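Local structure of glycerol dehydrogenase (Schizosaccharomyces pombe, 1TA9) at residues Val243-Ser248 and Ala259-Ala264; Arg81-Val86 and Ser115-Thr120; Lys87-Lys92 and Asn207-Phe212; Asp354-Ala359 and Gln422-Gln427. The protein catalyses the NAD(+)-dependent oxidation of glycerol to dihydroxyacetone, a step in glycerol assimilation, with a zinc ion bound in its active site. All coordinates share one frame; numbering follows the deposited sequence.

Interactions 2 and 3 belong to the alpha/beta nucleotide-binding part and touch each other: Thr120 and Lys92 meet through a probable backbone hydrogen bond, and Met119 packs against the 87-92 loop. Both are partly buried and aromatic in chemistry, with Tyr83 set against an amide and a thioether, and Trp89 against the start of a strand. Interactions 1 and 4 join pairs of helices in the helical part. Interaction 1 lies at the surface, with an isoleucine and two arginines, whereas interaction 4 is largely buried and brings tryptophan against asparagine, with a water at its edge. Interactions 2 and 4 lie on opposite sides of the chain's centre, about 50 Å apart between centres.

Interaction 1: Val243-Ser248 and Ala259-Ala264; sequences VIRSNS and AGRYIA
Ile244 meets the side chain of Arg261 with two of its methyls, CD1 and CG2. The CD1 methyl of Ile244 sits 3.6 Å from Arg261 CG and also touches CB and CD, so it meets the aliphatic part of the arginine. The second branch reaches further along: Ile244 CG2 lies over one face of the guanidinium, toward its rim, 3.9 Å from Arg261 NH1. A branched aliphatic residue suits this partly exposed place because its two arms can follow an extended arginine from methylenes to head group. Arg261 is straight from CG to NE, and with CG anti to the backbone N (chi1 -168°) it runs out from its own helix to Ile244 and Arg245.

At the far end Arg261 NH2 comes within 3.5 Å of Arg245 NE, at the edge of the second guanidinium, whose plane is turned 88° from the first. Both atoms are donors and do not bond to each other. The position of Glu241, one turn earlier on the helix of Ile244, is consistent with the gathering: its OE1 forms a salt bridge with Arg261 NE, while its OE2 makes a long, weak ion pair with Arg245. The shared carboxylate would be expected to offset the two positive charges.

Asn247, the first residue to leave helical angles, takes a positive phi of 57°, and Ser248 N returns to Val243 O at 3.1 Å while Asn247 N bonds to Ile244 O at 3.0 Å. Helix 223-245, which packs beside helix 258-284 and also carries the zinc ligand Asp232, thus ends in a Schellman motif.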
# COMPACT_ATOMS: atom_id res chain seq x y z
N VAL B 243 -5.11 -29.62 -7.01
CA VAL B 243 -6.21 -30.58 -6.90
C VAL B 243 -7.50 -29.85 -6.53
O VAL B 243 -8.56 -30.08 -7.11
CB VAL B 243 -5.92 -31.66 -5.82
CG1 VAL B 243 -7.16 -32.54 -5.60
CG2 VAL B 243 -4.74 -32.50 -6.25
N ILE B 244 -7.40 -28.96 -5.55
CA ILE B 244 -8.56 -28.20 -5.09
C ILE B 244 -9.11 -27.27 -6.18
O ILE B 244 -10.32 -27.23 -6.41
CB ILE B 244 -8.22 -27.36 -3.84
CG1 ILE B 244 -7.91 -28.30 -2.67
CG2 ILE B 244 -9.38 -26.43 -3.48
CD1 ILE B 244 -7.50 -27.59 -1.40
N ARG B 245 -8.23 -26.53 -6.84
CA ARG B 245 -8.66 -25.62 -7.89
C ARG B 245 -9.21 -26.33 -9.12
O ARG B 245 -9.94 -25.75 -9.91
CB ARG B 245 -7.52 -24.67 -8.26
CG ARG B 245 -7.14 -23.76 -7.11
CD ARG B 245 -6.16 -22.68 -7.51
NE ARG B 245 -6.12 -21.63 -6.50
CZ ARG B 245 -5.47 -20.47 -6.65
NH1 ARG B 245 -4.80 -20.23 -7.77
NH2 ARG B 245 -5.52 -19.56 -5.68
N SER B 246 -8.84 -27.60 -9.27
CA SER B 246 -9.33 -28.41 -10.39
C SER B 246 -10.63 -29.10 -9.99
O SER B 246 -11.26 -29.77 -10.81
CB SER B 246 -8.29 -29.47 -10.78
OG SER B 246 -7.10 -28.88 -11.28
N ASN B 247 -11.03 -28.92 -8.73
CA ASN B 247 -12.24 -29.53 -8.19
C ASN B 247 -12.22 -31.05 -8.36
O ASN B 247 -13.23 -31.67 -8.71
CB ASN B 247 -13.48 -28.96 -8.89
CG ASN B 247 -13.65 -27.46 -8.65
OD1 ASN B 247 -13.95 -27.02 -7.54
ND2 ASN B 247 -13.43 -26.68 -9.69
N SER B 248 -11.06 -31.65 -8.11
CA SER B 248 -10.91 -33.10 -8.23
C SER B 248 -11.07 -33.75 -6.86
O SER B 248 -10.91 -33.11 -5.83
CB SER B 248 -9.54 -33.46 -8.81
OG SER B 248 -9.44 -33.07 -10.17
N ALA B 259 -10.38 -27.02 5.87
CA ALA B 259 -9.35 -27.28 6.88
C ALA B 259 -8.07 -27.84 6.27
O ALA B 259 -6.97 -27.40 6.60
CB ALA B 259 -9.89 -28.24 7.93
N GLY B 260 -8.21 -28.80 5.37
CA GLY B 260 -7.04 -29.39 4.74
C GLY B 260 -6.26 -28.34 3.95
O GLY B 260 -5.02 -28.34 3.95
N ARG B 261 -6.98 -27.45 3.29
CA ARG B 261 -6.35 -26.41 2.49
C ARG B 261 -5.54 -25.46 3.38
O ARG B 261 -4.47 -25.00 2.99
CB ARG B 261 -7.40 -25.63 1.71
CG ARG B 261 -6.82 -24.72 0.65
CD ARG B 261 -7.90 -24.08 -0.18
NE ARG B 261 -7.35 -23.45 -1.38
CZ ARG B 261 -8.08 -22.82 -2.29
NH1 ARG B 261 -9.40 -22.73 -2.14
NH2 ARG B 261 -7.50 -22.27 -3.35
N TYR B 262 -6.04 -25.18 4.58
CA TYR B 262 -5.33 -24.29 5.50
C TYR B 262 -4.12 -24.97 6.12
O TYR B 262 -3.13 -24.31 6.46
CB TYR B 262 -6.27 -23.79 6.59
CG TYR B 262 -6.93 -22.47 6.24
CD1 TYR B 262 -6.48 -21.27 6.79
CD2 TYR B 262 -7.98 -22.42 5.32
CE1 TYR B 262 -7.05 -20.06 6.44
CE2 TYR B 262 -8.57 -21.21 4.97
CZ TYR B 262 -8.10 -20.03 5.53
OH TYR B 262 -8.67 -18.83 5.18
N ILE B 263 -4.18 -26.29 6.28
CA ILE B 263 -3.04 -27.01 6.84
C ILE B 263 -1.93 -27.02 5.80
O ILE B 263 -0.75 -26.97 6.14
CB ILE B 263 -3.43 -28.46 7.24
CG1 ILE B 263 -4.51 -28.41 8.33
CG2 ILE B 263 -2.21 -29.21 7.76
CD1 ILE B 263 -5.07 -29.77 8.71
N ALA B 264 -2.31 -27.09 4.52
CA ALA B 264 -1.33 -27.06 3.44
C ALA B 264 -0.67 -25.68 3.46
O ALA B 264 0.54 -25.55 3.23
CB ALA B 264 -2.00 -27.31 2.09

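Interaction 2: Arg81-Val86 and Ser115-Thr120; sequences RSYMYV and SQNGMT
The ring of Tyr83 and the side-chain amide of Asn117 lie flat on one another, their planes only 3° apart. Asn117 CB stands over the ring face, 3.5 Å from the centroid of the Tyr83 ring and 16° off the normal, a CH-pi contact; the amide continues across the CD1 side of the ring, with Asn117 OD1 3.5 Å from Tyr83 CD1. Asparagine suits the place because it offers both a CB-H to the ring and a flat group that can stack, while its ND2 is tied to Ser113 O at the end of the preceding helix, which should help fix the turn of the amide.

Met119 instead puts its SD at the edge, in the ring plane, 4.8 Å from the centroid of Tyr83, a Met-aromatic contact made with the CD2-CE2 side. The chain bends at its last torsion (chi3 73°), carrying the terminal methyl on to Val86, where Met119 CE is 4.3 Å from Val86 CG1. A long, flexible thioether can thus serve two neighbours one helical turn apart.

The phenol reaches past the stack to a water: Tyr83 OH gives its proton to this water at 2.8 Å, and the water donates to Asn117 O at 2.7 Å. The hydroxyl of Ser113 bonds Tyr83 N.

Gly118, with its positive phi, is the C-prime residue of a Schellman motif that closes helix 100-115; glycine suits it, since a CB would jam against the preceding carbonyl O. The arrangement is the helix-to-strand turn of a Rossmann-like alpha/beta unit, leading into strand 120-125, with short helix 82-86 packed against it.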
# COMPACT_ATOMS: atom_id res chain seq x y z
N ARG B 81 9.16 -41.26 27.01
CA ARG B 81 7.82 -41.07 27.55
C ARG B 81 6.83 -41.88 26.72
O ARG B 81 5.65 -41.55 26.65
CB ARG B 81 7.42 -39.59 27.49
CG ARG B 81 8.25 -38.65 28.36
CD ARG B 81 7.74 -37.21 28.26
NE ARG B 81 8.14 -36.56 27.01
CZ ARG B 81 9.36 -36.11 26.76
NH1 ARG B 81 10.32 -36.24 27.67
NH2 ARG B 81 9.63 -35.52 25.60
N SER B 82 7.31 -42.95 26.09
CA SER B 82 6.47 -43.79 25.24
C SER B 82 5.18 -44.32 25.87
O SER B 82 4.11 -44.17 25.29
CB SER B 82 7.29 -44.97 24.71
OG SER B 82 8.36 -44.52 23.89
N TYR B 83 5.28 -44.95 27.03
CA TYR B 83 4.10 -45.52 27.68
C TYR B 83 2.95 -44.53 27.83
O TYR B 83 1.79 -44.87 27.61
CB TYR B 83 4.46 -46.10 29.05
CG TYR B 83 3.30 -46.83 29.68
CD1 TYR B 83 2.52 -46.23 30.67
CD2 TYR B 83 2.96 -48.12 29.27
CE1 TYR B 83 1.42 -46.89 31.22
CE2 TYR B 83 1.87 -48.79 29.81
CZ TYR B 83 1.11 -48.16 30.78
OH TYR B 83 0.02 -48.82 31.31
N MET B 84 3.29 -43.31 28.22
CA MET B 84 2.33 -42.23 28.42
C MET B 84 1.35 -42.09 27.25
O MET B 84 0.18 -41.76 27.44
CB MET B 84 3.11 -40.94 28.62
CG MET B 84 2.32 -39.67 28.55
SD MET B 84 3.46 -38.30 28.82
CE MET B 84 2.30 -36.95 29.06
N TYR B 85 1.84 -42.34 26.05
CA TYR B 85 1.02 -42.23 24.86
C TYR B 85 0.55 -43.60 24.37
O TYR B 85 -0.63 -43.78 24.03
CB TYR B 85 1.81 -41.52 23.76
CG TYR B 85 2.33 -40.17 24.19
CD1 TYR B 85 1.47 -39.09 24.36
CD2 TYR B 85 3.69 -39.97 24.46
CE1 TYR B 85 1.94 -37.84 24.78
CE2 TYR B 85 4.17 -38.73 24.88
CZ TYR B 85 3.29 -37.67 25.04
OH TYR B 85 3.75 -36.45 25.45
N VAL B 86 1.46 -44.56 24.36
CA VAL B 86 1.12 -45.91 23.90
C VAL B 86 -0.02 -46.52 24.71
O VAL B 86 -0.82 -47.29 24.17
CB VAL B 86 2.35 -46.85 23.98
CG1 VAL B 86 1.94 -48.28 23.64
CG2 VAL B 86 3.42 -46.37 23.03
N SER B 115 8.35 -51.43 28.96
CA SER B 115 8.70 -52.49 29.90
C SER B 115 8.62 -52.00 31.34
O SER B 115 8.00 -52.64 32.19
CB SER B 115 10.11 -53.01 29.63
OG SER B 115 10.17 -53.71 28.40
N GLN B 116 9.25 -50.86 31.60
CA GLN B 116 9.26 -50.27 32.94
C GLN B 116 7.84 -50.00 33.42
O GLN B 116 7.63 -49.66 34.59
CB GLN B 116 10.05 -48.97 32.93
CG GLN B 116 11.51 -49.13 32.56
CD GLN B 116 12.21 -47.81 32.32
OE1 GLN B 116 13.40 -47.77 32.00
NE2 GLN B 116 11.47 -46.71 32.47
N ASN B 117 6.87 -50.15 32.53
CA ASN B 117 5.48 -49.91 32.89
C ASN B 117 4.59 -51.15 32.84
O ASN B 117 3.37 -51.05 32.73
CB ASN B 117 4.91 -48.80 32.02
CG ASN B 117 5.34 -47.43 32.49
OD1 ASN B 117 4.73 -46.84 33.38
ND2 ASN B 117 6.43 -46.91 31.91
N GLY B 118 5.22 -52.33 32.91
CA GLY B 118 4.47 -53.57 32.92
C GLY B 118 4.03 -54.19 31.61
O GLY B 118 3.24 -55.13 31.61
N MET B 119 4.52 -53.68 30.48
CA MET B 119 4.12 -54.23 29.19
C MET B 119 5.08 -55.29 28.68
O MET B 119 6.28 -55.27 28.97
CB MET B 119 4.02 -53.12 28.14
CG MET B 119 2.91 -52.12 28.39
SD MET B 119 2.77 -50.97 27.01
CE MET B 119 2.02 -52.02 25.76
N THR B 120 4.53 -56.23 27.91
CA THR B 120 5.31 -57.29 27.30
C THR B 120 5.58 -56.77 25.89
O THR B 120 4.65 -56.37 25.19
CB THR B 120 4.52 -58.61 27.21
OG1 THR B 120 4.26 -59.10 28.53
CG2 THR B 120 5.31 -59.66 26.43
O HOH W 1 0.83 -51.49 31.88

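Interaction 3: Lys87-Lys92 and Asn207-Phe212; sequences KKWATK and NPNLIF
Trp89 brings its indole up to Asn209 and Leu210, where strand 210-214 enters the parallel sheet of the Rossmann-like nucleotide-binding domain, between strands 71-75 and 172-176. The loop carrying Trp89 links helix 82-86 to strand 93-98 of the same sheet. Because CG stands opposite the carbonyl carbon about the first torsion, the large ring is swung from this loop toward the strand, and its long shape lets it serve two residues at once. The pyrrole end meets Asn209, Trp89 NE1 being 3.6 Å from Asn209 CB. The six-membered end meets Leu210, whose CB lies 3.5 Å from Trp89 CH2.

In Leu210, chi1 of 166° and chi2 of 71° together bring CD2 to 3.6 Å from Trp89 CZ3, while the strand's neighbour Val73 packs on the same leucine. Asparagine suits the strand's threshold because its amide can bond in two directions: OD1 takes Ser172 N, and ND2 gives to Gln70. The amide and indole planes stand 68° apart. Leu206 of a neighbouring subunit also packs on Trp89. Trp89 NE1 and Asn209 ND2, 3.8 Å apart, converge on one acceptor, Gln70 OE1.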
# COMPACT_ATOMS: atom_id res chain seq x y z
N LYS B 87 -0.11 -46.17 25.99
CA LYS B 87 -1.14 -46.73 26.87
C LYS B 87 -2.56 -46.48 26.38
O LYS B 87 -3.50 -47.15 26.81
CB LYS B 87 -0.98 -46.18 28.29
CG LYS B 87 -1.41 -44.73 28.48
CD LYS B 87 -1.22 -44.29 29.92
CE LYS B 87 -1.74 -42.87 30.15
NZ LYS B 87 -1.53 -42.43 31.56
N LYS B 88 -2.72 -45.51 25.47
CA LYS B 88 -4.04 -45.20 24.93
C LYS B 88 -4.56 -46.33 24.06
O LYS B 88 -5.77 -46.47 23.87
CB LYS B 88 -3.98 -43.90 24.11
CG LYS B 88 -3.67 -42.65 24.93
CD LYS B 88 -3.48 -41.44 24.02
CE LYS B 88 -3.20 -40.18 24.83
NZ LYS B 88 -4.40 -39.73 25.59
N TRP B 89 -3.65 -47.14 23.52
CA TRP B 89 -4.03 -48.25 22.65
C TRP B 89 -3.65 -49.62 23.21
O TRP B 89 -4.29 -50.62 22.89
CB TRP B 89 -3.39 -48.09 21.27
CG TRP B 89 -3.88 -46.90 20.53
CD1 TRP B 89 -5.00 -46.81 19.76
CD2 TRP B 89 -3.29 -45.60 20.53
NE1 TRP B 89 -5.15 -45.53 19.28
CE2 TRP B 89 -4.11 -44.77 19.74
CE3 TRP B 89 -2.14 -45.05 21.12
CZ2 TRP B 89 -3.82 -43.41 19.53
CZ3 TRP B 89 -1.85 -43.71 20.91
CH2 TRP B 89 -2.70 -42.90 20.12
N ALA B 90 -2.60 -49.66 24.03
CA ALA B 90 -2.15 -50.93 24.59
C ALA B 90 -1.45 -50.77 25.94
O ALA B 90 -0.57 -49.92 26.09
CB ALA B 90 -1.22 -51.62 23.61
N THR B 91 -1.84 -51.59 26.91
CA THR B 91 -1.22 -51.55 28.23
C THR B 91 -0.64 -52.91 28.60
O THR B 91 0.01 -53.04 29.63
CB THR B 91 -2.24 -51.16 29.33
OG1 THR B 91 -3.28 -52.14 29.39
CG2 THR B 91 -2.85 -49.80 29.04
N LYS B 92 -0.87 -53.92 27.76
CA LYS B 92 -0.38 -55.27 28.04
C LYS B 92 0.68 -55.82 27.09
O LYS B 92 1.71 -56.33 27.54
CB LYS B 92 -1.56 -56.24 28.10
N ASN B 207 -6.23 -43.98 8.91
CA ASN B 207 -4.85 -43.51 9.04
C ASN B 207 -4.19 -44.18 10.23
O ASN B 207 -4.87 -44.73 11.09
CB ASN B 207 -4.81 -42.00 9.30
CG ASN B 207 -5.15 -41.18 8.08
OD1 ASN B 207 -6.28 -41.18 7.61
ND2 ASN B 207 -4.15 -40.48 7.54
N PRO B 208 -2.85 -44.16 10.29
CA PRO B 208 -2.17 -44.78 11.43
C PRO B 208 -2.75 -44.07 12.64
O PRO B 208 -3.13 -42.90 12.55
CB PRO B 208 -0.70 -44.42 11.19
CG PRO B 208 -0.61 -44.40 9.70
CD PRO B 208 -1.88 -43.69 9.28
N ASN B 209 -2.81 -44.75 13.78
CA ASN B 209 -3.40 -44.15 14.96
C ASN B 209 -2.56 -43.07 15.64
O ASN B 209 -3.10 -42.05 16.07
CB ASN B 209 -3.77 -45.25 15.95
CG ASN B 209 -4.63 -46.32 15.30
OD1 ASN B 209 -4.15 -47.14 14.52
ND2 ASN B 209 -5.92 -46.30 15.60
N LEU B 210 -1.26 -43.30 15.74
CA LEU B 210 -0.37 -42.34 16.37
C LEU B 210 0.94 -42.19 15.61
O LEU B 210 1.55 -43.18 15.21
CB LEU B 210 -0.04 -42.78 17.80
CG LEU B 210 1.14 -42.08 18.51
CD1 LEU B 210 0.78 -40.64 18.84
CD2 LEU B 210 1.50 -42.84 19.78
N ILE B 211 1.34 -40.94 15.39
CA ILE B 211 2.63 -40.65 14.76
C ILE B 211 3.40 -40.09 15.96
O ILE B 211 3.00 -39.09 16.56
CB ILE B 211 2.52 -39.60 13.63
CG1 ILE B 211 2.12 -40.29 12.31
CG2 ILE B 211 3.88 -38.96 13.40
CD1 ILE B 211 0.93 -41.21 12.39
N PHE B 212 4.49 -40.76 16.31
CA PHE B 212 5.29 -40.43 17.49
C PHE B 212 6.71 -40.10 17.06
O PHE B 212 7.42 -40.95 16.52
CB PHE B 212 5.25 -41.66 18.41
CG PHE B 212 5.82 -41.45 19.78
CD1 PHE B 212 5.68 -40.23 20.44
CD2 PHE B 212 6.43 -42.50 20.45
CE1 PHE B 212 6.16 -40.07 21.75
CE2 PHE B 212 6.91 -42.35 21.75
CZ PHE B 212 6.77 -41.13 22.40

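Interaction 4: Asp354-Ala359 and Gln422-Gln427; sequences DFNNLA and QKWQEQ
Trp424 and Gln427 are the residues of helix 407-428 that turn to Asn356 on helix 352-364. Lys423 comes first, facing another way: it forms a salt bridge within its own helix, Lys423 NZ to Glu426 OE2 at 3.1 Å, and rests on Leu280 of a neighbouring subunit.

Trp424 follows at the close approach of the two helices, its CA 6.7 Å from that of Asn356. A chi1 of 173° turns the indole away from the Trp424 backbone N, and it passes alongside the asparagine in the reverse direction, the planes inclined at 44°. Trp424 CD1 lies 4.0 Å from Asn356 CG, and Asn356 OD1 lies 3.9 Å from Trp424 CB. A broad ring suits this buried place, where it also packs on Ser360, Ala363 and Ile369, and the short Asn356 is consistent with the helices' closeness.

About one turn after Trp424, Gln427 sends its extended chain to the polar end of Asn356. Asn356 ND2 and Gln427 OE1 are 4.2 Å apart; a water lies between, accepting from ND2 at 3.0 Å and donating to OE1 in a rather short contact. This is helix-to-helix packing in the all-helical domain of the iron-containing alcohol dehydrogenase fold.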
# COMPACT_ATOMS: atom_id res chain seq x y z
N ASP B 354 8.07 -16.04 -10.84
CA ASP B 354 7.51 -16.90 -9.80
C ASP B 354 8.24 -18.24 -9.74
O ASP B 354 8.39 -18.83 -8.67
CB ASP B 354 6.02 -17.12 -10.04
CG ASP B 354 5.24 -15.84 -9.87
OD1 ASP B 354 4.63 -15.37 -10.85
OD2 ASP B 354 5.24 -15.30 -8.74
N PHE B 355 8.69 -18.73 -10.89
CA PHE B 355 9.45 -19.98 -10.91
C PHE B 355 10.75 -19.70 -10.16
O PHE B 355 11.16 -20.49 -9.30
CB PHE B 355 9.75 -20.41 -12.35
CG PHE B 355 10.78 -21.51 -12.46
CD1 PHE B 355 12.14 -21.21 -12.38
CD2 PHE B 355 10.40 -22.83 -12.65
CE1 PHE B 355 13.11 -22.22 -12.48
CE2 PHE B 355 11.35 -23.85 -12.75
CZ PHE B 355 12.70 -23.54 -12.67
N ASN B 356 11.38 -18.58 -10.47
CA ASN B 356 12.64 -18.22 -9.82
C ASN B 356 12.52 -18.11 -8.31
O ASN B 356 13.43 -18.49 -7.58
CB ASN B 356 13.19 -16.90 -10.38
CG ASN B 356 13.70 -17.04 -11.80
OD1 ASN B 356 13.93 -18.16 -12.28
ND2 ASN B 356 13.90 -15.92 -12.48
N ASN B 357 11.40 -17.58 -7.83
CA ASN B 357 11.23 -17.45 -6.39
C ASN B 357 11.25 -18.81 -5.70
O ASN B 357 11.82 -18.96 -4.62
CB ASN B 357 9.93 -16.70 -6.07
CG ASN B 357 10.01 -15.22 -6.41
OD1 ASN B 357 11.09 -14.64 -6.43
ND2 ASN B 357 8.86 -14.60 -6.65
N LEU B 358 10.64 -19.81 -6.33
CA LEU B 358 10.62 -21.15 -5.74
C LEU B 358 11.96 -21.85 -5.93
O LEU B 358 12.49 -22.45 -4.99
CB LEU B 358 9.50 -21.99 -6.37
CG LEU B 358 9.29 -23.40 -5.80
CD1 LEU B 358 9.00 -23.33 -4.30
CD2 LEU B 358 8.12 -24.06 -6.53
N ALA B 359 12.52 -21.77 -7.13
CA ALA B 359 13.81 -22.39 -7.41
C ALA B 359 14.91 -21.82 -6.51
O ALA B 359 15.77 -22.56 -6.03
CB ALA B 359 14.18 -22.19 -8.87
N GLN B 422 19.36 -23.03 -14.62
CA GLN B 422 20.71 -22.64 -15.03
C GLN B 422 20.79 -21.14 -15.29
O GLN B 422 21.80 -20.51 -14.99
CB GLN B 422 21.14 -23.39 -16.29
CG GLN B 422 21.41 -24.86 -16.06
CD GLN B 422 22.10 -25.49 -17.24
OE1 GLN B 422 23.16 -25.04 -17.66
NE2 GLN B 422 21.50 -26.54 -17.79
N LYS B 423 19.72 -20.56 -15.83
CA LYS B 423 19.72 -19.13 -16.10
C LYS B 423 19.71 -18.36 -14.78
O LYS B 423 20.44 -17.38 -14.62
CB LYS B 423 18.51 -18.73 -16.95
CG LYS B 423 18.48 -17.25 -17.35
CD LYS B 423 19.64 -16.90 -18.29
CE LYS B 423 19.53 -15.48 -18.81
NZ LYS B 423 20.58 -15.16 -19.82
N TRP B 424 18.89 -18.82 -13.84
CA TRP B 424 18.80 -18.18 -12.53
C TRP B 424 20.16 -18.22 -11.83
O TRP B 424 20.59 -17.23 -11.24
CB TRP B 424 17.75 -18.87 -11.65
CG TRP B 424 17.75 -18.35 -10.24
CD1 TRP B 424 17.18 -17.19 -9.79
CD2 TRP B 424 18.42 -18.93 -9.12
NE1 TRP B 424 17.47 -17.01 -8.45
CE2 TRP B 424 18.23 -18.06 -8.02
CE3 TRP B 424 19.18 -20.09 -8.93
CZ2 TRP B 424 18.77 -18.32 -6.75
CZ3 TRP B 424 19.71 -20.35 -7.67
CH2 TRP B 424 19.50 -19.47 -6.60
N GLN B 425 20.85 -19.36 -11.90
CA GLN B 425 22.16 -19.49 -11.26
C GLN B 425 23.13 -18.46 -11.84
O GLN B 425 23.90 -17.83 -11.11
CB GLN B 425 22.73 -20.89 -11.48
CG GLN B 425 21.86 -22.02 -10.94
CD GLN B 425 22.39 -23.38 -11.36
OE1 GLN B 425 22.75 -23.59 -12.51
NE2 GLN B 425 22.41 -24.32 -10.42
N GLU B 426 23.09 -18.31 -13.16
CA GLU B 426 23.94 -17.36 -13.87
C GLU B 426 23.62 -15.92 -13.52
O GLU B 426 24.51 -15.14 -13.18
CB GLU B 426 23.81 -17.55 -15.38
CG GLU B 426 24.43 -16.42 -16.20
CD GLU B 426 23.84 -16.33 -17.60
OE1 GLU B 426 24.21 -17.16 -18.46
OE2 GLU B 426 23.00 -15.43 -17.83
N GLN B 427 22.34 -15.56 -13.60
CA GLN B 427 21.92 -14.19 -13.31
C GLN B 427 22.31 -13.76 -11.90
O GLN B 427 22.78 -12.64 -11.69
CB GLN B 427 20.40 -14.04 -13.43
CG GLN B 427 19.81 -14.30 -14.80
CD GLN B 427 18.30 -14.13 -14.78
OE1 GLN B 427 17.62 -14.64 -13.88
NE2 GLN B 427 17.77 -13.42 -15.76
O HOH W 2 15.64 -15.75 -14.91